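Local coordinates for CalS10 (Micromonospora echinospora, PDB 6UK5), which is an S-adenosylmethionine-dependent methyltransferase that methylates an amino pentose in the biosynthesis of calicheamicin, at the interface of chains A and B. Residues are numbered along the deposited sequence; one frame, centred on the assembly and turned at random. Chains: chain A/B, CalS10.

Contact 1: the interface of chains A and B. Residues chain A 167, 169, 182; chain B 178, 200-202.
A:Val182 and B:Gly201 meet at the apolar centre of this sheet-to-sheet patch, where CG1, one of the valine's two methyls, rests on the glycine backbone. From CG1 of A:Val182 to CA of B:Gly201 is 3.7 Å, and the same methyl comes nearly as near to the glycine N. With CG1 anti to the backbone N (chi1 177°), this branch is the one turned to the glycine, leaving CG2 for other neighbours. Glycine suits the place because, with no side chain, it lets a partner's methyl settle directly on its main chain.

Further out, A:Val167 on strand 165-174 divides its two methyls between neighbouring stretches of chain B. CG1 lies 3.7 Å from the side-chain hydroxyl oxygen OG1 of B:Thr178, and the two side chains pass alongside with their tips pointing opposite ways. Threonine, like valine, is branched at CB and common in strands; its methyl CG2 reaches the open backbone of A:Gly169, 4.1 Å from CA.

The rim is polar in atoms but not in bonding: the backbone oxygens of B:Gly201 and B:Asp202 meet methyl groups of A:Val167. B:Gly201 O lies 3.6 Å from CG1 of A:Val167. The valine's other methyl, CG2, stands anti to the carbonyl carbon and borders the backbone of B:Asp202, with its carbon 3.5 Å from the aspartate's main-chain O.

Contact 2: the interface of chains A and B. Residues chain A 171, 180, 182, 197-199; chain B 180-182, 197-199.
The carbonyl oxygen of A:Arg197 faces methyl CD1 of B:Leu199, and the same pairing recurs with the chains exchanged, where CD1 of A:Leu199 lies against O of B:Arg197. These are packing contacts, and their modelled closeness is doubtful. Each leucine also rests its branches on the first side-chain carbon of the opposite arginine: CD2 of A:Leu199 is 4.1 Å from CB of B:Arg197. The arginines thus lend the aliphatic base of a long chain to the contact.

Between them the two leucines meet end to end, with CG of A:Leu199 3.8 Å from CD1 of B:Leu199. In both, CG stands anti to the carbonyl carbon (chi1 -75°), and the branched end extends into the partner. Leucine suits this place, being long and forked enough to bridge two sheets without polar groups to satisfy.

Smaller residues fill in alongside. The CG2 methyl of A:Val182 packs 3.4 Å from CB of B:Leu199, the two side chains lying alongside with opposite headings, and also touches the methyl of B:Ala180 at 3.6 Å. On the opposite side, CG2 of B:Val182 meets CB of A:Ala180 at 3.7 Å. The CB methyls of A:Ala180 and B:Ala180 themselves come within 3.9 Å; such short side chains let the strands draw close. Together these residues form a near-symmetric hydrophobic core that would hold two subunits together if the deposited pairing is the biological one.

Contact 1: the interface of chains A and B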
# COMPACT_ATOMS: atom_id res chain seq x y z
N VAL A 167 0.68 -8.26 12.38
CA VAL A 167 0.75 -7.07 11.54
C VAL A 167 0.50 -7.51 10.11
O VAL A 167 1.26 -8.33 9.56
CB VAL A 167 2.10 -6.34 11.66
CG1 VAL A 167 2.29 -5.37 10.50
CG2 VAL A 167 2.17 -5.59 12.97
N GLY A 169 -0.59 -6.30 5.94
CA GLY A 169 -0.38 -5.20 5.01
C GLY A 169 -0.96 -5.58 3.67
O GLY A 169 -0.84 -6.73 3.24
N VAL A 182 -2.45 -1.03 6.34
CA VAL A 182 -1.60 -1.66 7.34
C VAL A 182 -2.49 -1.94 8.54
O VAL A 182 -3.18 -1.03 9.03
CB VAL A 182 -0.41 -0.77 7.74
CG1 VAL A 182 0.41 -1.44 8.84
CG2 VAL A 182 0.44 -0.45 6.53
N THR B 178 6.14 -4.04 8.22
CA THR B 178 5.50 -3.92 6.92
C THR B 178 5.32 -2.43 6.65
O THR B 178 4.89 -1.68 7.54
CB THR B 178 4.15 -4.63 6.86
OG1 THR B 178 4.27 -5.94 7.42
CG2 THR B 178 3.68 -4.74 5.41
N VAL B 200 3.77 2.46 8.60
CA VAL B 200 4.72 1.51 9.15
C VAL B 200 4.02 0.77 10.28
O VAL B 200 3.66 1.38 11.30
CB VAL B 200 5.99 2.21 9.66
CG1 VAL B 200 7.01 1.19 10.15
CG2 VAL B 200 6.58 3.12 8.59
N GLY B 201 3.85 -0.54 10.12
CA GLY B 201 3.27 -1.39 11.14
C GLY B 201 4.29 -2.40 11.64
O GLY B 201 4.97 -3.05 10.84
N ASP B 202 4.40 -2.50 12.96
CA ASP B 202 5.36 -3.39 13.59
C ASP B 202 4.84 -3.75 14.99
O ASP B 202 3.68 -3.52 15.32
CB ASP B 202 6.75 -2.76 13.63
CG ASP B 202 6.76 -1.38 14.27
OD1 ASP B 202 7.62 -0.56 13.88
OD2 ASP B 202 5.90 -1.10 15.13

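Contact 2: the interface of chains A and B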
# COMPACT_ATOMS: atom_id res chain seq x y z
N LEU A 171 -1.84 -3.92 -0.44
CA LEU A 171 -1.81 -2.88 -1.45
C LEU A 171 -2.56 -3.41 -2.66
O LEU A 171 -2.11 -4.37 -3.29
CB LEU A 171 -0.38 -2.52 -1.86
CG LEU A 171 -0.27 -1.36 -2.85
CD1 LEU A 171 -0.16 -0.01 -2.13
CD2 LEU A 171 0.84 -1.58 -3.86
N ALA A 180 -3.96 1.25 0.01
CA ALA A 180 -3.00 0.62 0.90
C ALA A 180 -3.61 0.45 2.28
O ALA A 180 -4.41 1.28 2.73
CB ALA A 180 -1.71 1.45 1.00
N VAL A 182 -2.45 -1.03 6.34
CA VAL A 182 -1.60 -1.66 7.34
C VAL A 182 -2.49 -1.94 8.54
O VAL A 182 -3.18 -1.03 9.03
CB VAL A 182 -0.41 -0.77 7.74
CG1 VAL A 182 0.41 -1.44 8.84
CG2 VAL A 182 0.44 -0.45 6.53
N ARG A 197 -5.32 0.97 9.37
CA ARG A 197 -4.98 2.30 8.86
C ARG A 197 -4.83 2.22 7.35
O ARG A 197 -4.00 1.46 6.84
CB ARG A 197 -3.71 2.82 9.53
CG ARG A 197 -3.98 3.25 10.96
CD ARG A 197 -2.73 3.71 11.67
NE ARG A 197 -2.68 5.16 11.71
CZ ARG A 197 -1.91 5.87 12.53
NH1 ARG A 197 -1.13 5.26 13.40
NH2 ARG A 197 -1.94 7.20 12.48
N TRP A 198 -5.64 3.01 6.65
CA TRP A 198 -5.77 2.95 5.21
C TRP A 198 -5.16 4.18 4.55
O TRP A 198 -5.12 5.27 5.14
CB TRP A 198 -7.25 2.86 4.82
CG TRP A 198 -7.96 1.66 5.35
CD1 TRP A 198 -8.38 1.47 6.64
CD2 TRP A 198 -8.34 0.49 4.63
NE1 TRP A 198 -9.01 0.25 6.75
CE2 TRP A 198 -8.99 -0.37 5.53
CE3 TRP A 198 -8.20 0.08 3.30
CZ2 TRP A 198 -9.50 -1.61 5.16
CZ3 TRP A 198 -8.70 -1.15 2.93
CH2 TRP A 198 -9.34 -1.98 3.85
N LEU A 199 -4.68 3.99 3.33
CA LEU A 199 -4.31 5.09 2.44
C LEU A 199 -4.99 4.88 1.10
O LEU A 199 -4.80 3.83 0.47
CB LEU A 199 -2.79 5.18 2.25
CG LEU A 199 -1.94 5.74 3.38
CD1 LEU A 199 -0.47 5.59 3.03
CD2 LEU A 199 -2.27 7.20 3.65
N ALA B 180 3.70 0.42 3.98
CA ALA B 180 2.83 0.79 2.87
C ALA B 180 3.18 2.21 2.46
O ALA B 180 3.51 3.05 3.31
CB ALA B 180 1.36 0.70 3.26
N ARG B 181 3.11 2.48 1.16
CA ARG B 181 3.42 3.80 0.64
C ARG B 181 2.48 4.11 -0.52
O ARG B 181 2.34 3.30 -1.44
CB ARG B 181 4.88 3.88 0.17
CG ARG B 181 5.38 5.28 -0.12
CD ARG B 181 6.64 5.22 -0.98
NE ARG B 181 6.33 4.68 -2.31
CZ ARG B 181 6.23 5.41 -3.42
NH1 ARG B 181 6.43 6.72 -3.41
NH2 ARG B 181 5.93 4.80 -4.56
N VAL B 182 1.83 5.27 -0.45
CA VAL B 182 1.03 5.80 -1.55
C VAL B 182 1.55 7.20 -1.86
O VAL B 182 1.74 8.01 -0.94
CB VAL B 182 -0.47 5.83 -1.22
CG1 VAL B 182 -1.24 6.51 -2.33
CG2 VAL B 182 -0.98 4.41 -1.01
N ARG B 197 3.17 9.30 1.40
CA ARG B 197 2.60 8.98 2.71
C ARG B 197 2.84 7.51 3.00
O ARG B 197 2.41 6.64 2.23
CB ARG B 197 1.11 9.32 2.73
CG ARG B 197 0.87 10.82 2.75
CD ARG B 197 -0.60 11.18 2.66
NE ARG B 197 -1.17 11.64 3.92
CZ ARG B 197 -2.32 12.30 4.01
NH1 ARG B 197 -3.03 12.57 2.92
NH2 ARG B 197 -2.77 12.69 5.20
N TRP B 198 3.52 7.24 4.11
CA TRP B 198 3.90 5.89 4.49
C TRP B 198 3.06 5.43 5.68
O TRP B 198 2.60 6.23 6.49
CB TRP B 198 5.38 5.79 4.88
CG TRP B 198 6.37 6.02 3.78
CD1 TRP B 198 6.92 5.07 2.96
CD2 TRP B 198 6.97 7.27 3.40
NE1 TRP B 198 7.80 5.65 2.09
CE2 TRP B 198 7.85 7.00 2.33
CE3 TRP B 198 6.83 8.59 3.85
CZ2 TRP B 198 8.60 8.00 1.71
CZ3 TRP B 198 7.57 9.58 3.23
CH2 TRP B 198 8.44 9.28 2.17
N LEU B 199 2.87 4.12 5.76
CA LEU B 199 2.32 3.46 6.94
C LEU B 199 3.30 2.38 7.35
O LEU B 199 3.62 1.49 6.56
CB LEU B 199 0.93 2.88 6.66
CG LEU B 199 -0.20 3.89 6.56
CD1 LEU B 199 -1.49 3.20 6.15
CD2 LEU B 199 -0.39 4.63 7.88

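Contact 1 and contact 2 are adjoining patches of one two-fold interface, the centres of their C-alpha atoms about 9 Å apart. A:Val182 belongs to both, directing a different methyl into each. Strands 165-174 and 177-188 of chain A contribute to both patches, as do strands 177-188 and 191-202 of chain B. Contact 2 takes in matching residues from the two chains, whereas contact 1 is lopsided and has a twin with the chains exchanged. That twin adds a second such patch to the interface. This suits a dimer, although the structure alone does not show that CalS10 pairs this way in solution.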